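Local coordinates for protein inositol dehydrogenase (PDB 4MKX) that probably catalyses the NAD-dependent oxidation of scyllo-inositol, as a dehydrogenase of the Gfo/Idh/MocA family, at residues Ser88-His93 and Ile113-Glu118; Gly190-Met195 and Leu339-Ala344; Asp194-Asp199 and Leu249-Asn254; Lys213-Gly218 and Glu346-Val351. All blocks are in the same frame, centred on the assembly; numbering follows the deposited sequence.

Contact 1 (Ser88-His93 and Ile113-Glu118)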
# COMPACT_ATOMS: atom_id res chain seq x y z
N SER A 88 2.90 11.79 37.23
CA SER A 88 3.28 13.17 37.53
C SER A 88 4.37 13.64 36.57
O SER A 88 4.90 12.84 35.80
CB SER A 88 3.82 13.23 38.96
OG SER A 88 4.77 12.20 39.18
N PRO A 89 4.70 14.94 36.60
CA PRO A 89 5.83 15.37 35.76
C PRO A 89 7.12 14.64 36.13
O PRO A 89 7.28 14.21 37.27
CB PRO A 89 5.95 16.86 36.08
CG PRO A 89 4.56 17.26 36.47
CD PRO A 89 3.99 16.09 37.20
N SER A 90 8.03 14.51 35.17
CA SER A 90 9.19 13.62 35.30
C SER A 90 10.07 13.95 36.50
O SER A 90 10.74 13.07 37.04
CB SER A 90 10.04 13.72 34.04
OG SER A 90 10.28 15.08 33.74
N GLY A 91 10.07 15.22 36.91
CA GLY A 91 10.90 15.64 38.03
C GLY A 91 10.49 15.03 39.36
O GLY A 91 11.27 15.07 40.31
N PHE A 92 9.29 14.46 39.43
CA PHE A 92 8.75 13.93 40.68
C PHE A 92 8.78 12.41 40.75
O PHE A 92 8.50 11.83 41.80
CB PHE A 92 7.31 14.39 40.89
CG PHE A 92 7.16 15.88 41.00
CD1 PHE A 92 7.36 16.51 42.22
CD2 PHE A 92 6.82 16.64 39.90
CE1 PHE A 92 7.22 17.89 42.33
CE2 PHE A 92 6.69 18.01 40.00
CZ PHE A 92 6.89 18.64 41.22
N HIS A 93 9.08 11.76 39.63
CA HIS A 93 9.01 10.30 39.56
C HIS A 93 9.83 9.59 40.63
O HIS A 93 9.31 8.74 41.34
CB HIS A 93 9.37 9.78 38.17
CG HIS A 93 8.36 10.11 37.12
ND1 HIS A 93 8.46 9.66 35.82
CD2 HIS A 93 7.23 10.86 37.18
CE1 HIS A 93 7.43 10.12 35.13
NE2 HIS A 93 6.67 10.85 35.93
N ILE A 113 12.24 7.34 34.05
CA ILE A 113 12.29 7.02 35.47
C ILE A 113 12.68 8.25 36.29
O ILE A 113 12.19 8.47 37.40
CB ILE A 113 13.22 5.81 35.75
CG1 ILE A 113 13.05 5.31 37.18
CG2 ILE A 113 14.70 6.14 35.43
CD1 ILE A 113 13.69 3.95 37.40
N GLY A 114 13.56 9.07 35.71
CA GLY A 114 14.06 10.25 36.37
C GLY A 114 14.99 10.97 35.42
O GLY A 114 15.16 10.53 34.27
N LEU A 115 15.59 12.07 35.88
CA LEU A 115 16.37 12.94 35.00
C LEU A 115 17.86 13.00 35.35
O LEU A 115 18.69 13.37 34.52
CB LEU A 115 15.79 14.35 35.04
CG LEU A 115 14.30 14.38 34.70
CD1 LEU A 115 13.72 15.75 34.96
CD2 LEU A 115 14.09 13.98 33.25
N ASP A 116 18.17 12.66 36.59
CA ASP A 116 19.54 12.76 37.10
C ASP A 116 20.08 11.37 37.39
O ASP A 116 19.49 10.63 38.17
CB ASP A 116 19.55 13.59 38.39
CG ASP A 116 20.92 13.63 39.04
OD1 ASP A 116 21.75 14.46 38.62
OD2 ASP A 116 21.16 12.84 39.96
N ILE A 117 21.19 11.03 36.75
CA ILE A 117 21.80 9.71 36.87
C ILE A 117 22.09 9.31 38.33
O ILE A 117 21.81 8.19 38.74
CB ILE A 117 23.13 9.63 36.10
CG1 ILE A 117 22.93 10.08 34.65
CG2 ILE A 117 23.70 8.22 36.16
CD1 ILE A 117 22.13 9.10 33.82
N GLU A 118 22.66 10.23 39.10
CA GLU A 118 22.98 9.95 40.50
C GLU A 118 21.71 9.63 41.29
O GLU A 118 21.64 8.64 42.02
CB GLU A 118 23.72 11.13 41.15
CG GLU A 118 23.99 10.94 42.65
CD GLU A 118 24.67 12.12 43.30
OE1 GLU A 118 24.96 13.12 42.59
OE2 GLU A 118 24.92 12.06 44.52
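Leu115 packs on Ser90, and this pair buries the most surface of the contact. Leu115 points its CB toward the loop 88-93, and both of its methyls lie beside the serine hydroxyl. Leu115 CD1 is 3.7 Å from Ser90 OG. Leu115 CD2 is 4.0 Å from the same oxygen and also touches Ser90 CB. Next along, Gly91 CA lies 4.2 Å from Leu115 CD1. The serine holds OG between its backbone N and its carbonyl carbon (chi1 50°), and there it faces the leucine methyls.

Both loops belong to the Rossmann fold. The loop 88-93 follows strand 83-86, and residues 113-116 come after strand 106-109, its parallel neighbour in the sheet. The loops lead into helices 93-102 and 117-128.

Ile113 contributes its main chain. Its carbonyl O sits 3.2 Å from His93 CB. This buried oxygen has no polar partner in the model. The Ile113 side chain turns away and packs on Leu94 and Ile97 of helix 93-102 and on Phe135 and Leu137. Both ring nitrogens of His93 are hydrogen-bonded, and Ser90 CA lies 3.7 Å above the His93 ring plane, over its centre. His93 NE2 gives a 2.7 Å hydrogen bond to Ser88 O, with the donor 40° out of the carbonyl plane. His93 ND1 is hydrogen-bonded to Pro112 O.

Contact 2 (Gly190-Met195 and Leu339-Ala344)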
# COMPACT_ATOMS: atom_id res chain seq x y z
N GLY A 190 14.10 19.00 26.61
CA GLY A 190 14.81 18.67 25.39
C GLY A 190 13.99 17.79 24.46
O GLY A 190 13.01 17.17 24.89
N LEU A 191 14.38 17.74 23.20
CA LEU A 191 13.68 16.93 22.21
C LEU A 191 13.90 15.44 22.38
O LEU A 191 12.96 14.65 22.30
CB LEU A 191 14.11 17.35 20.80
CG LEU A 191 13.47 16.63 19.62
CD1 LEU A 191 12.00 16.98 19.51
CD2 LEU A 191 14.19 16.97 18.31
N PHE A 192 15.14 15.04 22.62
CA PHE A 192 15.45 13.62 22.67
C PHE A 192 14.95 12.99 23.96
O PHE A 192 14.51 11.84 23.98
CB PHE A 192 16.95 13.40 22.45
CG PHE A 192 17.45 13.95 21.13
CD1 PHE A 192 17.18 13.27 19.95
CD2 PHE A 192 18.16 15.14 21.08
CE1 PHE A 192 17.62 13.77 18.73
CE2 PHE A 192 18.61 15.64 19.86
CZ PHE A 192 18.33 14.96 18.68
N LEU A 193 14.98 13.77 25.04
CA LEU A 193 14.42 13.33 26.31
C LEU A 193 12.92 13.13 26.17
O LEU A 193 12.36 12.13 26.64
CB LEU A 193 14.69 14.37 27.39
CG LEU A 193 14.57 13.90 28.83
CD1 LEU A 193 15.90 13.32 29.27
CD2 LEU A 193 14.12 15.05 29.73
N ASP A 194 12.26 14.09 25.54
CA ASP A 194 10.81 14.05 25.41
C ASP A 194 10.32 13.00 24.42
O ASP A 194 9.37 12.26 24.69
CB ASP A 194 10.28 15.43 25.00
CG ASP A 194 10.37 16.45 26.11
OD1 ASP A 194 10.43 16.05 27.30
OD2 ASP A 194 10.36 17.67 25.81
N MET A 195 10.97 12.95 23.26
CA MET A 195 10.44 12.20 22.12
C MET A 195 11.12 10.86 21.83
O MET A 195 10.50 9.98 21.22
CB MET A 195 10.52 13.07 20.85
CG MET A 195 9.57 14.26 20.85
SD MET A 195 7.86 13.73 20.98
CE MET A 195 7.60 13.01 19.36
N LEU A 339 20.26 11.71 27.48
CA LEU A 339 21.18 12.76 27.90
C LEU A 339 22.39 12.85 26.97
O LEU A 339 22.86 13.94 26.67
CB LEU A 339 21.65 12.50 29.33
CG LEU A 339 20.57 12.64 30.39
CD1 LEU A 339 21.12 12.25 31.74
CD2 LEU A 339 20.04 14.07 30.41
N ALA A 340 22.89 11.70 26.54
CA ALA A 340 24.03 11.66 25.63
C ALA A 340 23.68 12.29 24.29
O ALA A 340 24.50 12.98 23.71
CB ALA A 340 24.50 10.23 25.44
N LEU A 341 22.46 12.03 23.81
CA LEU A 341 22.00 12.64 22.56
C LEU A 341 21.90 14.15 22.71
O LEU A 341 22.27 14.90 21.82
CB LEU A 341 20.64 12.06 22.15
CG LEU A 341 20.64 10.62 21.66
CD1 LEU A 341 19.21 10.10 21.60
CD2 LEU A 341 21.29 10.52 20.29
N GLN A 342 21.41 14.61 23.86
CA GLN A 342 21.29 16.04 24.11
C GLN A 342 22.67 16.69 24.17
O GLN A 342 22.86 17.81 23.68
CB GLN A 342 20.57 16.28 25.43
CG GLN A 342 19.69 17.50 25.39
CD GLN A 342 18.56 17.34 24.39
OE1 GLN A 342 17.77 16.39 24.47
NE2 GLN A 342 18.49 18.25 23.43
N GLU A 343 23.62 16.00 24.79
CA GLU A 343 24.96 16.55 24.94
C GLU A 343 25.65 16.61 23.58
O GLU A 343 26.33 17.59 23.27
CB GLU A 343 25.79 15.71 25.91
CG GLU A 343 27.12 16.37 26.27
CD GLU A 343 28.00 15.49 27.13
OE1 GLU A 343 27.47 14.51 27.71
OE2 GLU A 343 29.21 15.77 27.21
N ALA A 344 25.48 15.56 22.79
CA ALA A 344 26.04 15.52 21.44
C ALA A 344 25.49 16.66 20.59
O ALA A 344 26.21 17.26 19.80
CB ALA A 344 25.77 14.18 20.79
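Phe192, Leu341 and Gln342 carry a helix-helix contact on one face of the large mixed sheet of the C-terminal domain. The short helix 191-195 lies beside the long helix 328-347. Their local segments run roughly antiparallel at 152°, with axes 8.6 Å apart. Both rest on the same sheet: Phe192 touches Ala216, Leu191 touches Ala251, and Leu341 touches Val214 and Leu249.

The apolar part is a CH-pi contact. Leu341 CB stands over one face of the Phe192 ring, and the two side chains cross at about a right angle. The distance from Leu341 CB to Phe192 CG is 3.8 Å. Leu341 CD1 reaches Phe192 CB and Phe192 CD1. At the outer side, Leu193 CD1 meets Leu339 CD2 at 4.4 Å, a looser touch.

The polar part comes from Gln342. Its chain bends at chi2 (64°), which carries CD toward the start of helix 191-195. Gly190 is the N-cap there, and Gln342 OE1 comes within 3.8 Å of Gly190 CA. The backbone N atoms of Leu191, Phe192 and Leu193 all lie near this oxygen, so the helix start may polarise the amide. One weak hydrogen bond is made, from Phe192 N to Gln342 OE1 at 3.5 Å. The same OE1 also lies at the edge of the Phe192 ring, 3.6 Å from Phe192 CD2.

Contact 3 (Asp194-Asp199 and Leu249-Asn254)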
# COMPACT_ATOMS: atom_id res chain seq x y z
N ASP A 194 12.26 14.09 25.54
CA ASP A 194 10.81 14.05 25.41
C ASP A 194 10.32 13.00 24.42
O ASP A 194 9.37 12.26 24.69
CB ASP A 194 10.28 15.43 25.00
CG ASP A 194 10.37 16.45 26.11
OD1 ASP A 194 10.43 16.05 27.30
OD2 ASP A 194 10.36 17.67 25.81
N MET A 195 10.97 12.95 23.26
CA MET A 195 10.44 12.20 22.12
C MET A 195 11.12 10.86 21.83
O MET A 195 10.50 9.98 21.22
CB MET A 195 10.52 13.07 20.85
CG MET A 195 9.57 14.26 20.85
SD MET A 195 7.86 13.73 20.98
CE MET A 195 7.60 13.01 19.36
N SER A 196 12.38 10.71 22.22
CA SER A 196 13.14 9.56 21.75
C SER A 196 13.37 8.45 22.77
O SER A 196 13.96 7.43 22.43
CB SER A 196 14.51 10.02 21.23
OG SER A 196 14.34 11.00 20.22
N ILE A 197 12.92 8.66 24.01
CA ILE A 197 13.12 7.64 25.03
C ILE A 197 12.48 6.31 24.65
O ILE A 197 13.08 5.26 24.86
CB ILE A 197 12.63 8.11 26.42
CG1 ILE A 197 13.55 9.20 26.95
CG2 ILE A 197 12.65 6.95 27.41
CD1 ILE A 197 13.49 9.38 28.47
N HIS A 198 11.29 6.34 24.05
CA HIS A 198 10.66 5.09 23.64
C HIS A 198 11.44 4.43 22.51
O HIS A 198 11.49 3.20 22.42
CB HIS A 198 9.23 5.31 23.17
CG HIS A 198 8.28 5.71 24.26
ND1 HIS A 198 7.99 4.89 25.33
CD2 HIS A 198 7.54 6.83 24.43
CE1 HIS A 198 7.12 5.50 26.12
NE2 HIS A 198 6.82 6.68 25.59
N ASP A 199 12.05 5.23 21.64
CA ASP A 199 12.85 4.69 20.56
C ASP A 199 14.13 4.05 21.08
O ASP A 199 14.53 2.98 20.62
CB ASP A 199 13.18 5.80 19.55
CG ASP A 199 11.96 6.31 18.83
OD1 ASP A 199 11.22 5.49 18.24
OD2 ASP A 199 11.72 7.53 18.86
N LEU A 249 17.97 7.72 14.55
CA LEU A 249 16.76 8.26 15.16
C LEU A 249 16.36 9.55 14.49
O LEU A 249 17.21 10.34 14.10
CB LEU A 249 17.00 8.57 16.64
CG LEU A 249 17.30 7.41 17.57
CD1 LEU A 249 17.39 7.94 19.00
CD2 LEU A 249 16.22 6.35 17.45
N VAL A 250 15.06 9.78 14.36
CA VAL A 250 14.57 11.11 14.01
C VAL A 250 13.46 11.43 15.00
O VAL A 250 12.62 10.58 15.29
CB VAL A 250 14.05 11.21 12.57
CG1 VAL A 250 13.34 12.55 12.37
CG2 VAL A 250 15.19 11.09 11.58
N ALA A 251 13.50 12.63 15.56
CA ALA A 251 12.48 13.08 16.50
C ALA A 251 12.00 14.43 16.01
O ALA A 251 12.78 15.22 15.48
CB ALA A 251 13.04 13.20 17.90
N GLY A 252 10.73 14.71 16.18
CA GLY A 252 10.23 15.97 15.71
C GLY A 252 8.91 16.31 16.34
O GLY A 252 8.28 15.48 16.99
N ARG A 253 8.50 17.56 16.13
CA ARG A 253 7.25 18.04 16.69
C ARG A 253 6.36 18.62 15.61
O ARG A 253 5.33 19.22 15.91
CB ARG A 253 7.55 19.09 17.75
CG ARG A 253 8.57 18.64 18.77
CD ARG A 253 8.76 19.70 19.84
NE ARG A 253 9.62 19.25 20.93
CZ ARG A 253 9.21 18.48 21.94
NH1 ARG A 253 7.95 18.06 21.99
NH2 ARG A 253 10.06 18.13 22.89
N ASN A 254 6.74 18.43 14.35
CA ASN A 254 6.05 19.12 13.26
C ASN A 254 5.67 18.24 12.06
O ASN A 254 5.96 18.59 10.92
CB ASN A 254 6.90 20.31 12.79
CG ASN A 254 6.10 21.32 11.98
OD1 ASN A 254 4.92 21.53 12.25
ND2 ASN A 254 6.74 21.94 11.00
O HOH W 1 13.33 9.59 18.05
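The Arg253 guanidinium has Met195 over one face and Asp194 at its edge. Met195 CG lies 4.1 Å above the plane of the Arg253 group, offset toward the rim. At the edge, Arg253 NH2 forms a salt bridge with Asp194 OD2 at 3.0 Å. Its hydrogen bond is weak, bent to 128°, and the carboxylate and guanidinium planes are 73° apart. They tie helix 191-195 to the corner that follows strand 246-252 of the mixed sheet in the C-terminal domain. The strand presents Leu249 and Ala251 to the helices, while Val250 points away and packs on Ile248 of the second subunit.

Ala251 CB touches Met195 CB at 3.9 Å and Ser196 OG at 3.5 Å. Met195 bends at chi2 and chi3, and its CE ends 3.5 Å from Gly252 O. Two residues earlier in the strand, Leu249 spreads its two methyls: CD1 reaches Ser196 CB, and CD2 lies 3.7 Å from Asp199 CB. The carboxylate of Asp199 is held by Arg141, Ser167 and Ser169. A water completes the junction. It accepts from Ser196 OG and donates to Asp199 OD2, and its other donated bond runs 3.0 Å to Val250 O.

Contact 4 (Lys213-Gly218 and Glu346-Val351)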
# COMPACT_ATOMS: atom_id res chain seq x y z
N LYS A 213 28.25 5.09 21.17
CA LYS A 213 28.46 6.50 20.92
C LYS A 213 27.43 7.07 19.96
O LYS A 213 26.86 6.33 19.16
CB LYS A 213 29.88 6.78 20.44
CG LYS A 213 30.31 5.98 19.24
CD LYS A 213 31.76 6.28 18.88
CE LYS A 213 32.72 5.65 19.87
NZ LYS A 213 34.13 6.08 19.65
N VAL A 214 27.18 8.36 20.09
CA VAL A 214 26.12 9.03 19.35
C VAL A 214 26.56 10.39 18.85
O VAL A 214 27.45 11.04 19.42
CB VAL A 214 24.87 9.25 20.25
CG1 VAL A 214 24.39 7.94 20.85
CG2 VAL A 214 25.17 10.25 21.35
N TRP A 215 25.95 10.83 17.75
CA TRP A 215 26.05 12.21 17.31
C TRP A 215 24.63 12.61 16.98
O TRP A 215 23.88 11.81 16.44
CB TRP A 215 26.95 12.34 16.07
CG TRP A 215 27.12 13.75 15.57
CD1 TRP A 215 27.26 14.89 16.33
CD2 TRP A 215 27.18 14.18 14.20
NE1 TRP A 215 27.40 15.98 15.51
CE2 TRP A 215 27.34 15.58 14.20
CE3 TRP A 215 27.10 13.51 12.98
CZ2 TRP A 215 27.44 16.32 13.02
CZ3 TRP A 215 27.20 14.24 11.80
CH2 TRP A 215 27.37 15.64 11.84
N ALA A 216 24.25 13.83 17.34
CA ALA A 216 22.90 14.31 17.08
C ALA A 216 22.98 15.73 16.56
O ALA A 216 23.80 16.55 17.02
CB ALA A 216 22.03 14.24 18.34
N ILE A 217 22.13 16.02 15.59
CA ILE A 217 22.01 17.36 15.04
C ILE A 217 20.54 17.74 14.99
O ILE A 217 19.66 16.91 15.15
CB ILE A 217 22.64 17.48 13.63
CG1 ILE A 217 21.94 16.56 12.62
CG2 ILE A 217 24.13 17.16 13.66
CD1 ILE A 217 22.60 16.62 11.22
N GLY A 218 20.27 19.02 14.78
CA GLY A 218 18.89 19.46 14.78
C GLY A 218 18.75 20.84 14.21
O GLY A 218 19.75 21.52 13.95
N GLU A 346 24.32 19.66 21.73
CA GLU A 346 24.82 20.96 22.19
C GLU A 346 26.29 21.17 21.84
O GLU A 346 26.70 22.27 21.50
CB GLU A 346 24.59 21.14 23.70
CG GLU A 346 23.12 21.24 24.07
CD GLU A 346 22.89 21.26 25.56
OE1 GLU A 346 23.88 21.16 26.32
OE2 GLU A 346 21.72 21.37 25.98
N LYS A 347 27.08 20.10 21.90
CA LYS A 347 28.50 20.18 21.57
C LYS A 347 28.74 20.08 20.07
O LYS A 347 29.81 20.46 19.59
CB LYS A 347 29.27 19.06 22.26
CG LYS A 347 29.36 19.20 23.78
CD LYS A 347 30.21 18.09 24.39
CE LYS A 347 30.83 18.54 25.70
NZ LYS A 347 29.78 19.02 26.66
N ASN A 348 27.74 19.58 19.35
CA ASN A 348 27.91 19.17 17.95
C ASN A 348 29.16 18.29 17.77
O ASN A 348 30.04 18.59 16.96
CB ASN A 348 27.92 20.38 16.99
CG ASN A 348 27.61 19.98 15.54
OD1 ASN A 348 27.53 18.80 15.21
ND2 ASN A 348 27.46 20.98 14.67
N ASP A 349 29.21 17.20 18.54
CA ASP A 349 30.31 16.26 18.49
C ASP A 349 29.85 14.88 18.94
O ASP A 349 28.77 14.74 19.53
CB ASP A 349 31.46 16.76 19.39
CG ASP A 349 32.79 16.09 19.09
OD1 ASP A 349 32.92 15.44 18.03
OD2 ASP A 349 33.71 16.22 19.92
N ILE A 350 30.66 13.87 18.66
CA ILE A 350 30.36 12.51 19.08
C ILE A 350 30.51 12.39 20.60
O ILE A 350 31.50 12.86 21.17
CB ILE A 350 31.27 11.50 18.36
CG1 ILE A 350 30.96 11.49 16.86
CG2 ILE A 350 31.09 10.11 18.91
CD1 ILE A 350 32.09 10.91 16.03
N VAL A 351 29.52 11.80 21.25
CA VAL A 351 29.56 11.61 22.70
C VAL A 351 29.48 10.12 23.02
O VAL A 351 28.69 9.40 22.41
CB VAL A 351 28.41 12.37 23.36
CG1 VAL A 351 28.31 12.03 24.85
CG2 VAL A 351 28.61 13.86 23.19
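Asn348 meets Trp215 just after helix 328-347 ends, where the chain turns to join the edge of the mixed sheet. Asn348 has positive phi and is the C-prime residue of a Schellman motif, with Asp349 N bonded back to Ala344 O. Its CG, anti to the backbone N (chi1 -160°), brings the amide to the indole edge, where Asn348 OD1 accepts a 2.8 Å hydrogen bond from Trp215 NE1. The indole and the amide are nearly coplanar, 13° apart, and the N-H lies in the carbonyl plane. The other amide atom, Asn348 ND2, is bonded to Gln240 OE1 of the second subunit.

Asp349 points its CB away, but its carbonyl O lies 3.5 Å from Trp215 CD1. Ile350 then packs against Lys213 and Trp215. Its CG2 is 3.9 Å from Lys213 CB, and its CG1 approaches Trp215 CB. Ile350 CA also makes a CA-H...O contact to Val214 O. Ile350 and Trp215 both pack on Trp215 of the second subunit.

Val351 pairs with Val214 as an antiparallel hydrogen-bonded pair. Val351 N donates to Val214 O at 2.9 Å. The return bond runs from Val214 N to Val351 O at 3.0 Å.

Contact 1 lies in the Rossmann domain and closes before the others open. Contacts 2, 3 and 4 gather on the mixed sheet of the C-terminal domain. Contacts 2 and 3 have centres 9 Å apart and share helix 191-195. Contacts 2 and 4 are 10 Å apart and share helix 328-347. Contacts 1 and 2 touch through Leu115 CD2 and Leu193 CD2, 3.7 Å apart, although their centres are 14 Å apart. Helix 328-347 thus meets both domains, since Ile117 also packs on Leu339. Contacts 3 and 4 interleave along the chain, and both touch the second subunit, so the mixed sheet also packs against a neighbouring subunit.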